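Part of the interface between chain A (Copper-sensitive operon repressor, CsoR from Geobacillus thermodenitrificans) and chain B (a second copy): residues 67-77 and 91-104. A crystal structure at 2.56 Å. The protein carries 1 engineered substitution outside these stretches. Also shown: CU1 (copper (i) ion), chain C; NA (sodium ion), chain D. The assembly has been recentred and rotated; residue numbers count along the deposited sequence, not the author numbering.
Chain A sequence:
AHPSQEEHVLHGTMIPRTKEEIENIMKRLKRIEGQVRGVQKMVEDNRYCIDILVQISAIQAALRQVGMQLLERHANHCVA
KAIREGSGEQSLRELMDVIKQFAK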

# COMPACT_ATOMS: atom_id res chain seq x y z
N GLY A 67 -1.57 -6.75 -12.49
CA GLY A 67 -1.50 -5.32 -12.76
C GLY A 67 -0.08 -4.84 -13.05
O GLY A 67 0.16 -4.10 -14.01
N MET A 68 0.86 -5.26 -12.21
CA MET A 68 2.26 -4.92 -12.41
C MET A 68 2.74 -5.48 -13.74
O MET A 68 3.50 -4.82 -14.46
CB MET A 68 3.10 -5.47 -11.26
CG MET A 68 4.58 -5.10 -11.33
SD MET A 68 4.87 -3.32 -11.18
CE MET A 68 3.85 -2.96 -9.75
N GLN A 69 2.30 -6.69 -14.07
CA GLN A 69 2.72 -7.33 -15.30
C GLN A 69 2.29 -6.50 -16.49
O GLN A 69 3.07 -6.27 -17.42
CB GLN A 69 2.15 -8.74 -15.40
N LEU A 70 1.05 -6.03 -16.46
CA LEU A 70 0.51 -5.22 -17.55
C LEU A 70 1.22 -3.88 -17.60
O LEU A 70 1.44 -3.32 -18.67
CB LEU A 70 -0.99 -5.01 -17.38
CG LEU A 70 -1.86 -6.27 -17.33
CD1 LEU A 70 -3.31 -5.93 -17.58
CD2 LEU A 70 -1.38 -7.30 -18.34
N LEU A 71 1.59 -3.37 -16.43
CA LEU A 71 2.28 -2.10 -16.34
C LEU A 71 3.64 -2.19 -17.03
O LEU A 71 3.98 -1.36 -17.87
CB LEU A 71 2.47 -1.70 -14.88
CG LEU A 71 2.92 -0.28 -14.60
CD1 LEU A 71 1.98 0.69 -15.27
CD2 LEU A 71 2.91 -0.05 -13.12
N GLU A 72 4.40 -3.22 -16.66
CA GLU A 72 5.72 -3.44 -17.22
C GLU A 72 5.64 -3.68 -18.72
O GLU A 72 6.42 -3.13 -19.49
CB GLU A 72 6.42 -4.61 -16.54
CG GLU A 72 6.73 -4.39 -15.06
CD GLU A 72 7.56 -5.51 -14.46
OE1 GLU A 72 6.98 -6.37 -13.76
OE2 GLU A 72 8.79 -5.54 -14.69
N ARG A 73 4.69 -4.52 -19.13
CA ARG A 73 4.51 -4.81 -20.54
C ARG A 73 4.28 -3.52 -21.30
O ARG A 73 4.95 -3.25 -22.30
CB ARG A 73 3.34 -5.78 -20.74
CG ARG A 73 3.35 -6.53 -22.06
CD ARG A 73 2.78 -5.69 -23.19
NE ARG A 73 2.39 -6.51 -24.33
CZ ARG A 73 1.80 -6.03 -25.42
NH1 ARG A 73 1.56 -4.73 -25.53
NH2 ARG A 73 1.47 -6.85 -26.41
N HIS A 74 3.35 -2.70 -20.82
CA HIS A 74 3.01 -1.46 -21.51
C HIS A 74 4.22 -0.53 -21.61
O HIS A 74 4.47 0.06 -22.66
CB HIS A 74 1.85 -0.74 -20.80
CG HIS A 74 1.39 0.50 -21.50
ND1 HIS A 74 0.83 0.49 -22.76
CD2 HIS A 74 1.39 1.80 -21.11
CE1 HIS A 74 0.52 1.71 -23.12
NE2 HIS A 74 0.85 2.53 -22.13
N ALA A 75 4.98 -0.42 -20.53
CA ALA A 75 6.15 0.45 -20.50
C ALA A 75 7.29 -0.07 -21.38
O ALA A 75 7.89 0.69 -22.14
CB ALA A 75 6.63 0.64 -19.07
N ASN A 76 7.60 -1.36 -21.27
CA ASN A 76 8.68 -1.99 -22.03
C ASN A 76 8.45 -2.00 -23.53
O ASN A 76 9.40 -1.95 -24.31
CB ASN A 76 8.90 -3.43 -21.57
CG ASN A 76 9.45 -3.53 -20.16
OD1 ASN A 76 9.46 -2.55 -19.41
ND2 ASN A 76 9.90 -4.73 -19.79
N HIS A 77 7.20 -2.09 -23.95
CA HIS A 77 6.89 -2.22 -25.37
C HIS A 77 6.17 -1.02 -25.95
O HIS A 77 6.72 -0.30 -26.79
CB HIS A 77 6.09 -3.50 -25.62
CG HIS A 77 6.83 -4.74 -25.25
ND1 HIS A 77 6.33 -5.68 -24.39
CD2 HIS A 77 8.05 -5.19 -25.63
CE1 HIS A 77 7.21 -6.67 -24.25
NE2 HIS A 77 8.26 -6.39 -25.00
N SER B 91 15.98 6.44 -19.73
CA SER B 91 15.29 7.07 -18.61
C SER B 91 14.01 6.35 -18.21
O SER B 91 13.65 6.32 -17.03
CB SER B 91 14.99 8.53 -18.92
OG SER B 91 16.18 9.29 -18.89
N LEU B 92 13.31 5.77 -19.19
CA LEU B 92 12.07 5.06 -18.92
C LEU B 92 12.33 3.79 -18.10
O LEU B 92 11.58 3.48 -17.17
CB LEU B 92 11.34 4.71 -20.21
CG LEU B 92 10.09 3.84 -20.05
CD1 LEU B 92 9.06 4.55 -19.19
CD2 LEU B 92 9.50 3.47 -21.40
N ARG B 93 13.40 3.08 -18.44
CA ARG B 93 13.76 1.85 -17.73
C ARG B 93 14.12 2.15 -16.27
O ARG B 93 13.71 1.41 -15.37
CB ARG B 93 14.89 1.12 -18.45
CG ARG B 93 15.21 -0.25 -17.87
CD ARG B 93 15.87 -1.15 -18.91
NE ARG B 93 14.91 -1.72 -19.85
CZ ARG B 93 14.38 -2.94 -19.74
NH1 ARG B 93 14.73 -3.73 -18.73
NH2 ARG B 93 13.52 -3.37 -20.65
N GLU B 94 14.89 3.22 -16.05
CA GLU B 94 15.19 3.67 -14.70
C GLU B 94 13.88 3.89 -13.95
O GLU B 94 13.69 3.35 -12.87
CB GLU B 94 15.98 4.99 -14.72
CG GLU B 94 17.48 4.87 -14.96
CD GLU B 94 18.14 6.24 -15.14
OE1 GLU B 94 17.40 7.24 -15.25
OE2 GLU B 94 19.39 6.31 -15.18
N LEU B 95 12.99 4.68 -14.55
CA LEU B 95 11.72 5.03 -13.91
C LEU B 95 10.91 3.79 -13.54
O LEU B 95 10.32 3.74 -12.45
CB LEU B 95 10.90 5.94 -14.82
CG LEU B 95 9.62 6.54 -14.23
CD1 LEU B 95 9.93 7.48 -13.07
CD2 LEU B 95 8.80 7.26 -15.29
N MET B 96 10.88 2.80 -14.42
CA MET B 96 10.14 1.58 -14.12
C MET B 96 10.77 0.81 -12.96
O MET B 96 10.06 0.19 -12.17
CB MET B 96 10.03 0.68 -15.36
CG MET B 96 9.08 1.23 -16.40
SD MET B 96 7.47 1.68 -15.70
CE MET B 96 6.87 0.07 -15.19
N ASP B 97 12.09 0.86 -12.85
CA ASP B 97 12.77 0.18 -11.75
C ASP B 97 12.38 0.75 -10.38
O ASP B 97 12.12 -0.02 -9.46
CB ASP B 97 14.28 0.18 -11.94
CG ASP B 97 14.75 -0.90 -12.89
OD1 ASP B 97 14.08 -1.96 -12.96
OD2 ASP B 97 15.79 -0.71 -13.57
N VAL B 98 12.32 2.07 -10.25
CA VAL B 98 11.94 2.66 -8.97
C VAL B 98 10.46 2.44 -8.66
O VAL B 98 10.09 2.33 -7.49
CB VAL B 98 12.32 4.17 -8.83
CG1 VAL B 98 13.80 4.35 -9.05
CG2 VAL B 98 11.53 5.03 -9.79
N ILE B 99 9.62 2.37 -9.69
CA ILE B 99 8.21 2.03 -9.49
C ILE B 99 8.08 0.64 -8.87
O ILE B 99 7.41 0.47 -7.84
CB ILE B 99 7.42 2.10 -10.82
CG1 ILE B 99 7.39 3.53 -11.35
CG2 ILE B 99 6.02 1.57 -10.63
CD1 ILE B 99 6.97 4.56 -10.32
N LYS B 100 8.73 -0.35 -9.47
CA LYS B 100 8.76 -1.71 -8.94
C LYS B 100 9.39 -1.76 -7.54
O LYS B 100 9.02 -2.59 -6.71
CB LYS B 100 9.50 -2.65 -9.89
N GLN B 101 10.35 -0.87 -7.29
CA GLN B 101 11.00 -0.79 -5.98
C GLN B 101 10.01 -0.33 -4.92
O GLN B 101 9.97 -0.88 -3.82
CB GLN B 101 12.20 0.15 -6.04
CG GLN B 101 12.93 0.32 -4.71
CD GLN B 101 13.71 -0.92 -4.30
OE1 GLN B 101 14.41 -1.52 -5.11
NE2 GLN B 101 13.60 -1.30 -3.03
N PHE B 102 9.21 0.68 -5.25
CA PHE B 102 8.19 1.19 -4.34
C PHE B 102 7.07 0.17 -4.15
O PHE B 102 6.23 0.32 -3.27
CB PHE B 102 7.62 2.51 -4.85
CG PHE B 102 8.41 3.72 -4.45
CD1 PHE B 102 8.53 4.08 -3.11
CD2 PHE B 102 9.01 4.53 -5.41
CE1 PHE B 102 9.25 5.20 -2.73
CE2 PHE B 102 9.73 5.66 -5.04
CZ PHE B 102 9.85 5.99 -3.70
N ALA B 103 7.06 -0.86 -5.00
CA ALA B 103 6.05 -1.91 -4.93
C ALA B 103 6.59 -3.14 -4.18
O ALA B 103 5.81 -3.95 -3.66
CB ALA B 103 5.59 -2.30 -6.32
N LYS B 104 7.91 -3.27 -4.13
CA LYS B 104 8.56 -4.37 -3.43
C LYS B 104 8.75 -4.06 -1.95
O LYS B 104 8.16 -4.70 -1.08
CB LYS B 104 9.91 -4.70 -4.06
OXT LYS B 104 9.50 -3.15 -1.59
CU CU1 C . 0.46 -1.24 -23.92
NA NA D . 18.65 9.89 -20.20

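The two stretches are helices that run almost antiparallel: their N-to-C directions differ by 169°, and their axes come no closer than 10.4 Å. The register follows from the nearest CA pairs: Met A68 CA to Lys B100 CA is 8.0 Å, Glu A72 CA to Met B96 CA 7.4 Å, and Asn A76 CA to Arg B93 CA 7.7 Å; numbers rise on chain A as they fall on chain B, at about one helical turn per step. Within each helix the backbone is held mostly by i to i+4 bonds, such as Glu A72 N to Met A68 O at 2.9 Å and Met B96 N to Leu B92 O at 2.9 Å; at the chain B end they turn weak, as in Ala B103 N to Lys B100 O at 3.1 Å. No hydrogen bond crosses between the stretches, so the 393 Å² they bury, both sides summed, rests on van der Waals packing, mainly of side chains and in places of side chain against backbone.

Along chain A, the first contact is made by Met A68. Its CA-to-CB bond points toward chain B, and with chi1 t and chi2 and chi3 p its CE lies 3.9 Å from Ala B103 CB, a methyl-to-methyl contact near the C-terminus of chain B.

Leu A71 follows, also directed toward the partner. Its CD2 lies 4.3 Å from Ile B99 CG2, while its CG is 4.0 Å from Met B96 CE, so this leucine bridges two apolar residues one turn apart. Met B96, with all three chi angles m, has 78 Å² covered, the largest share of any residue here. Its CE also approaches the backbone of Glu A72, 4.2 Å from Glu A72 CA. The glutamate's own CA-to-CB bond points sideways; its aliphatic CG is 4.5 Å from Met B96 CE. Its carboxylate has no hydrogen bond or salt bridge to the facing stretch, though Lys B100 is not modelled beyond CB.

His A74 makes no contact with the chain B stretch. Its ND1 instead binds the copper(I) ion CU at 2.1 Å, consistent with a copper-sensitive repressor.

One residue on, Ala A75 returns to the contact. Its CB sits 3.6 Å from Met B96 SD, the thioether resting against a small methyl, and its carbonyl O is 3.3 Å from Leu B92 CD2, a van der Waals contact.

At the exposed margin, Asn A76 and Arg B93 both start sideways but bring their ends nearer. Asn A76 ND2 stands 4.0 Å from Arg B93 NH2, oblique to the guanidinium. Both nitrogens are donor groups, and the pair is proximity without a hydrogen bond.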